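Side-chain contacts in PrgB (Enterococcus faecalis, PDB 6EVU), which promotes aggregation, biofilm formation and conjugation through DNA binding and compaction, this chain being the adhesin domain of the longer cell-wall protein: residues A[30-35]-A[175-180]; A[131-136]-A[147-152]. All coordinates share one frame; numbering follows the deposited sequence.

Interaction 1. Residues A[30-35]-A[175-180]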
loop_
_atom_site.group_PDB
_atom_site.type_symbol
_atom_site.label_atom_id
_atom_site.label_comp_id
_atom_site.label_asym_id
_atom_site.label_seq_id
_atom_site.Cartn_x
_atom_site.Cartn_y
_atom_site.Cartn_z
ATOM N N LEU A 30 18.291 1.514 -4.793
ATOM C CA LEU A 30 17.384 2.597 -4.470
ATOM C C LEU A 30 17.210 2.653 -2.964
ATOM O O LEU A 30 16.887 1.634 -2.336
ATOM C CB LEU A 30 16.031 2.348 -5.136
ATOM C CG LEU A 30 14.951 3.360 -4.755
ATOM C CD1 LEU A 30 15.317 4.744 -5.335
ATOM C CD2 LEU A 30 13.544 2.877 -5.214
ATOM N N VAL A 31 17.455 3.822 -2.383
ATOM C CA VAL A 31 17.250 4.069 -0.959
ATOM C C VAL A 31 16.069 5.028 -0.812
ATOM O O VAL A 31 16.175 6.216 -1.136
ATOM C CB VAL A 31 18.514 4.645 -0.306
ATOM C CG1 VAL A 31 18.323 4.836 1.240
ATOM C CG2 VAL A 31 19.763 3.753 -0.652
ATOM N N PHE A 32 14.977 4.521 -0.244
ATOM C CA PHE A 32 13.795 5.329 -0.002
ATOM C C PHE A 32 13.186 4.784 1.292
ATOM O O PHE A 32 12.274 3.963 1.319
ATOM C CB PHE A 32 12.816 5.306 -1.183
ATOM C CG PHE A 32 11.904 6.504 -1.180
ATOM C CD1 PHE A 32 12.255 7.625 -1.871
ATOM C CD2 PHE A 32 10.749 6.536 -0.428
ATOM C CE1 PHE A 32 11.432 8.754 -1.829
ATOM C CE2 PHE A 32 9.923 7.666 -0.405
ATOM C CZ PHE A 32 10.285 8.748 -1.091
ATOM N N ASP A 33 13.690 5.284 2.404
ATOM C CA ASP A 33 13.391 4.721 3.724
ATOM C C ASP A 33 13.486 5.858 4.739
ATOM O O ASP A 33 13.609 7.021 4.363
ATOM C CB ASP A 33 14.333 3.548 4.016
ATOM C CG ASP A 33 15.794 3.956 4.008
ATOM O OD1 ASP A 33 16.119 5.123 4.242
ATOM O OD2 ASP A 33 16.623 3.061 3.750
ATOM N N GLN A 34 13.462 5.537 6.049
ATOM C CA GLN A 34 13.429 6.622 7.032
ATOM C C GLN A 34 14.643 7.556 6.914
ATOM O O GLN A 34 14.569 8.740 7.280
ATOM C CB GLN A 34 13.379 6.056 8.463
ATOM C CG GLN A 34 12.620 6.914 9.498
ATOM C CD GLN A 34 11.232 7.389 9.036
ATOM O OE1 GLN A 34 10.992 8.585 8.854
ATOM N NE2 GLN A 34 10.315 6.435 8.823
ATOM N N SER A 35 15.778 7.036 6.456
ATOM C CA SER A 35 16.978 7.848 6.338
ATOM C C SER A 35 16.862 9.009 5.354
ATOM O O SER A 35 17.753 9.875 5.329
ATOM C CB SER A 35 18.171 6.938 5.959
ATOM O OG SER A 35 18.115 6.533 4.610
ATOM N N ILE A 175 5.049 6.084 -9.107
ATOM C CA ILE A 175 5.972 6.957 -8.374
ATOM C C ILE A 175 7.052 7.457 -9.323
ATOM O O ILE A 175 7.627 6.674 -10.084
ATOM C CB ILE A 175 6.611 6.214 -7.188
ATOM C CG1 ILE A 175 5.531 5.846 -6.159
ATOM C CG2 ILE A 175 7.758 7.074 -6.501
ATOM C CD1 ILE A 175 5.925 4.729 -5.165
ATOM N N LYS A 176 7.354 8.757 -9.265
ATOM C CA LYS A 176 8.485 9.297 -9.998
ATOM C C LYS A 176 9.446 9.910 -9.008
ATOM O O LYS A 176 9.023 10.666 -8.129
ATOM C CB LYS A 176 8.067 10.354 -11.011
ATOM C CG LYS A 176 7.286 9.847 -12.170
ATOM C CD LYS A 176 7.073 11.014 -13.123
ATOM C CE LYS A 176 6.093 10.657 -14.209
ATOM N NZ LYS A 176 5.855 11.822 -15.135
ATOM N N PHE A 177 10.729 9.579 -9.142
ATOM C CA PHE A 177 11.767 10.176 -8.290
ATOM C C PHE A 177 12.512 11.202 -9.113
ATOM O O PHE A 177 12.777 10.958 -10.287
ATOM C CB PHE A 177 12.759 9.124 -7.817
ATOM C CG PHE A 177 12.143 7.990 -7.099
ATOM C CD1 PHE A 177 11.568 8.156 -5.849
ATOM C CD2 PHE A 177 12.150 6.731 -7.676
ATOM C CE1 PHE A 177 11.038 7.080 -5.173
ATOM C CE2 PHE A 177 11.558 5.667 -7.044
ATOM C CZ PHE A 177 11.012 5.825 -5.797
ATOM N N PHE A 178 12.911 12.325 -8.479
ATOM C CA PHE A 178 13.622 13.381 -9.195
ATOM C C PHE A 178 14.921 13.743 -8.507
ATOM O O PHE A 178 14.988 13.843 -7.268
ATOM C CB PHE A 178 12.743 14.627 -9.333
ATOM C CG PHE A 178 11.480 14.394 -10.117
ATOM C CD1 PHE A 178 10.315 14.005 -9.477
ATOM C CD2 PHE A 178 11.468 14.568 -11.485
ATOM C CE1 PHE A 178 9.121 13.783 -10.234
ATOM C CE2 PHE A 178 10.342 14.342 -12.233
ATOM C CZ PHE A 178 9.133 13.965 -11.586
ATOM N N ASP A 179 15.948 13.955 -9.324
ATOM C CA ASP A 179 17.239 14.413 -8.826
ATOM C C ASP A 179 17.195 15.929 -8.602
ATOM O O ASP A 179 16.180 16.590 -8.829
ATOM C CB ASP A 179 18.357 13.952 -9.760
ATOM C CG ASP A 179 18.437 14.733 -11.085
ATOM O OD1 ASP A 179 17.963 15.877 -11.193
ATOM O OD2 ASP A 179 19.046 14.176 -12.031
ATOM N N ALA A 180 18.280 16.459 -8.037
ATOM C CA ALA A 180 18.325 17.863 -7.627
ATOM C C ALA A 180 18.100 18.802 -8.792
ATOM O O ALA A 180 17.534 19.888 -8.618
ATOM C CB ALA A 180 19.680 18.171 -6.980
#

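Interaction 2. Residues A[131-136]-A[147-152]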
loop_
_atom_site.group_PDB
_atom_site.type_symbol
_atom_site.label_atom_id
_atom_site.label_comp_id
_atom_site.label_asym_id
_atom_site.label_seq_id
_atom_site.Cartn_x
_atom_site.Cartn_y
_atom_site.Cartn_z
ATOM N N PHE A 131 4.016 11.023 -6.110
ATOM C CA PHE A 131 3.233 9.802 -5.914
ATOM C C PHE A 131 1.861 10.038 -6.541
ATOM O O PHE A 131 1.120 10.889 -6.063
ATOM C CB PHE A 131 3.082 9.560 -4.412
ATOM C CG PHE A 131 4.321 9.005 -3.737
ATOM C CD1 PHE A 131 5.570 9.626 -3.833
ATOM C CD2 PHE A 131 4.203 7.816 -3.012
ATOM C CE1 PHE A 131 6.703 9.045 -3.202
ATOM C CE2 PHE A 131 5.349 7.233 -2.407
ATOM C CZ PHE A 131 6.550 7.882 -2.483
ATOM N N VAL A 132 1.518 9.298 -7.593
ATOM C CA VAL A 132 0.240 9.453 -8.287
ATOM C C VAL A 132 -0.663 8.299 -7.928
ATOM O O VAL A 132 -0.346 7.125 -8.184
ATOM C CB VAL A 132 0.433 9.525 -9.804
ATOM C CG1 VAL A 132 -0.945 9.639 -10.502
ATOM C CG2 VAL A 132 1.402 10.695 -10.113
ATOM N N TYR A 133 -1.792 8.640 -7.303
ATOM C CA TYR A 133 -2.810 7.689 -6.845
ATOM C C TYR A 133 -4.018 7.756 -7.757
ATOM O O TYR A 133 -4.507 8.835 -8.033
ATOM C CB TYR A 133 -3.262 8.070 -5.442
ATOM C CG TYR A 133 -2.149 7.984 -4.438
ATOM C CD1 TYR A 133 -1.303 9.085 -4.166
ATOM C CD2 TYR A 133 -1.992 6.802 -3.684
ATOM C CE1 TYR A 133 -0.297 8.974 -3.158
ATOM C CE2 TYR A 133 -0.985 6.715 -2.732
ATOM C CZ TYR A 133 -0.179 7.791 -2.488
ATOM O OH TYR A 133 0.821 7.794 -1.555
ATOM N N GLU A 134 -4.498 6.589 -8.198
ATOM C CA GLU A 134 -5.682 6.555 -9.020
ATOM C C GLU A 134 -6.581 5.454 -8.509
ATOM O O GLU A 134 -6.187 4.284 -8.502
ATOM C CB GLU A 134 -5.335 6.351 -10.503
ATOM C CG GLU A 134 -6.567 6.533 -11.331
ATOM C CD GLU A 134 -6.300 6.612 -12.819
ATOM O OE1 GLU A 134 -5.113 6.742 -13.277
ATOM O OE2 GLU A 134 -7.332 6.547 -13.560
ATOM N N LEU A 135 -7.808 5.823 -8.134
ATOM C CA LEU A 135 -8.821 4.827 -7.803
ATOM C C LEU A 135 -9.001 3.828 -8.944
ATOM O O LEU A 135 -9.141 4.198 -10.125
ATOM C CB LEU A 135 -10.162 5.510 -7.475
ATOM C CG LEU A 135 -11.363 4.649 -7.027
ATOM C CD1 LEU A 135 -12.280 5.554 -6.190
ATOM C CD2 LEU A 135 -12.217 4.082 -8.245
ATOM N N GLN A 136 -9.052 2.542 -8.557
ATOM C CA GLN A 136 -9.432 1.456 -9.448
ATOM C C GLN A 136 -10.667 0.662 -9.020
ATOM O O GLN A 136 -11.429 0.211 -9.898
ATOM C CB GLN A 136 -8.239 0.509 -9.614
ATOM C CG GLN A 136 -7.126 1.236 -10.382
ATOM C CD GLN A 136 -6.024 0.289 -10.736
ATOM O OE1 GLN A 136 -5.492 -0.359 -9.862
ATOM N NE2 GLN A 136 -5.682 0.201 -12.021
ATOM N N ALA A 147 -8.705 9.354 1.122
ATOM C CA ALA A 147 -7.279 9.193 1.318
ATOM C C ALA A 147 -6.814 10.227 2.309
ATOM O O ALA A 147 -7.260 11.382 2.297
ATOM C CB ALA A 147 -6.504 9.353 0.014
ATOM N N VAL A 148 -5.859 9.830 3.143
ATOM C CA VAL A 148 -5.094 10.793 3.901
ATOM C C VAL A 148 -3.651 10.552 3.500
ATOM O O VAL A 148 -3.125 9.447 3.702
ATOM C CB VAL A 148 -5.295 10.684 5.412
ATOM C CG1 VAL A 148 -4.488 11.746 6.097
ATOM C CG2 VAL A 148 -6.798 10.922 5.796
ATOM N N PHE A 149 -3.020 11.587 2.949
ATOM C CA PHE A 149 -1.620 11.516 2.507
ATOM C C PHE A 149 -0.755 12.145 3.572
ATOM O O PHE A 149 -0.965 13.297 3.954
ATOM C CB PHE A 149 -1.420 12.208 1.176
ATOM C CG PHE A 149 -2.295 11.631 0.091
ATOM C CD1 PHE A 149 -2.165 10.280 -0.236
ATOM C CD2 PHE A 149 -3.255 12.412 -0.597
ATOM C CE1 PHE A 149 -2.963 9.687 -1.246
ATOM C CE2 PHE A 149 -4.024 11.801 -1.614
ATOM C CZ PHE A 149 -3.877 10.458 -1.951
ATOM N N SER A 150 0.245 11.403 4.022
ATOM C CA SER A 150 1.115 11.872 5.101
ATOM C C SER A 150 2.228 12.775 4.593
ATOM O O SER A 150 2.795 12.556 3.522
ATOM C CB SER A 150 1.705 10.656 5.822
ATOM O OG SER A 150 2.736 11.079 6.727
ATOM N N ASN A 151 2.580 13.796 5.383
ATOM C CA ASN A 151 3.750 14.600 5.063
ATOM C C ASN A 151 5.048 13.790 5.149
ATOM O O ASN A 151 6.072 14.281 4.684
ATOM C CB ASN A 151 3.804 15.850 5.999
ATOM C CG ASN A 151 3.030 17.055 5.415
ATOM O OD1 ASN A 151 3.225 17.445 4.259
ATOM N ND2 ASN A 151 2.155 17.643 6.222
ATOM N N ASP A 152 5.019 12.599 5.778
ATOM C CA ASP A 152 6.133 11.658 5.776
ATOM C C ASP A 152 5.935 10.694 4.602
ATOM O O ASP A 152 5.002 9.880 4.638
ATOM C CB ASP A 152 6.169 10.908 7.118
ATOM C CG ASP A 152 7.386 10.007 7.287
ATOM O OD1 ASP A 152 7.969 9.577 6.283
ATOM O OD2 ASP A 152 7.765 9.689 8.450
#

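Interaction 1. Residues A[30-35]-A[175-180]
One carboxylate oxygen, OD1 of Asp33, just past the Phe32 that packs on Phe177, is approached by two groups of Ser35. Ser35 N gives it a hydrogen bond of 2.9 Å from 36° above the carboxylate plane, closing an Asx turn; the OG of Ser35 also points at it, but so closely that the exact length is doubtful. This turn begins where the apolar contact stops.

Phe177 carries that contact. Leu30 and Phe177 point at each other, with Leu30 CD2 3.9 Å from Phe177 CE2, while Leu30 CD1 lies over one face of the Phe177 ring. The opposite face is taken by Ile175 CG2, 3.4 Å above the plane; both methyls sit toward the rim. Phe32, with CG anti to its own N (chi1 -158°), swings its ring in obliquely: Phe32 CD1 comes 3.6 Å from Phe177 CE1, and the planes stand at 45°.

Phe32 N is hydrogen-bonded to Thr306 OG1. Leu30 of strand 30-31 and Phe32 just after it thus reach Phe177 of strand 169-179 across the intervening strands 119-121 and 124-137, consistent with the antiparallel, apparently curled beta-sheet of this adhesin domain.

Interaction 2. Residues A[131-136]-A[147-152]
Tyr133 and Phe149 meet ring to ring, and this aromatic pair is the whole of the direct contact. Phe149 CE1 stands 3.3 Å above the Tyr133 ring plane, over its centre, so that one carbon touches the entire six-membered ring. Its nearest neighbours there are Tyr133 CD1 and CE1, each 3.4 Å from Phe149 CE1. The planes are inclined at 33° with centroids 4.5 Å apart. The two side chains lie alongside, running opposite ways. Phe149 CD1 therefore reaches along toward the phenol end, 3.9 Å from Tyr133 CZ, while on the other side of CE1 Phe149 CZ comes 3.7 Å from Tyr133 CD1. Both rings leave the backbone in the same way, CG anti to the carbonyl carbon (chi1 -63° for Tyr133), and each folds back beside its own N, which sets the pair side by side between the two strands.

Apolar neighbours complete the setting. Val112 of strand 110-115 and Ala157 of strand 157-160 each touch both rings. The pair thus bridges the two antiparallel sheets of a beta-sandwich, strand 124-137 in one and 145-150 in the other, within the glucan-binding protein C domain of an antigen I/II family adhesin. Alternation along the first strand turns Tyr133 to the interior, whereas Glu134 makes a salt bridge with Arg172 of strand 169-179.

Hydrogen bonds take over where strand 145-150 ends. Ser150 OG accepts from Asp152 N at 2.9 Å and 152°, forming an ST turn. This same hydroxyl bonds to Leu94 O, and the buried Asn151 amide is gripped at both ends, ND2 by Asn97 O and Tyr100 OH, OD1 by Ile43 N.

Overall arrangement
Both contacts are buried, but interaction 2 lies nearer the middle of the chain, about 10 Å centre to centre, against about 17 Å for interaction 1. They share a sheet, since strands 124-137 and 169-179 are neighbours, but interaction 1 joins two strands of that sheet that are not neighbours, whereas interaction 2 reaches across to the other sheet. Aromatic and aliphatic groups mix in the first; a single pair of rings serves in the second. An Asx turn in 30-35 and an ST turn in 147-152 lie beside the apolar parts. Phe131, on the same strand as Tyr133, packs on both segments of interaction 1: Phe131 CZ is 4.0 Å from Phe32 CE2 and Phe131 CE2 3.8 Å from Ile175 CD1.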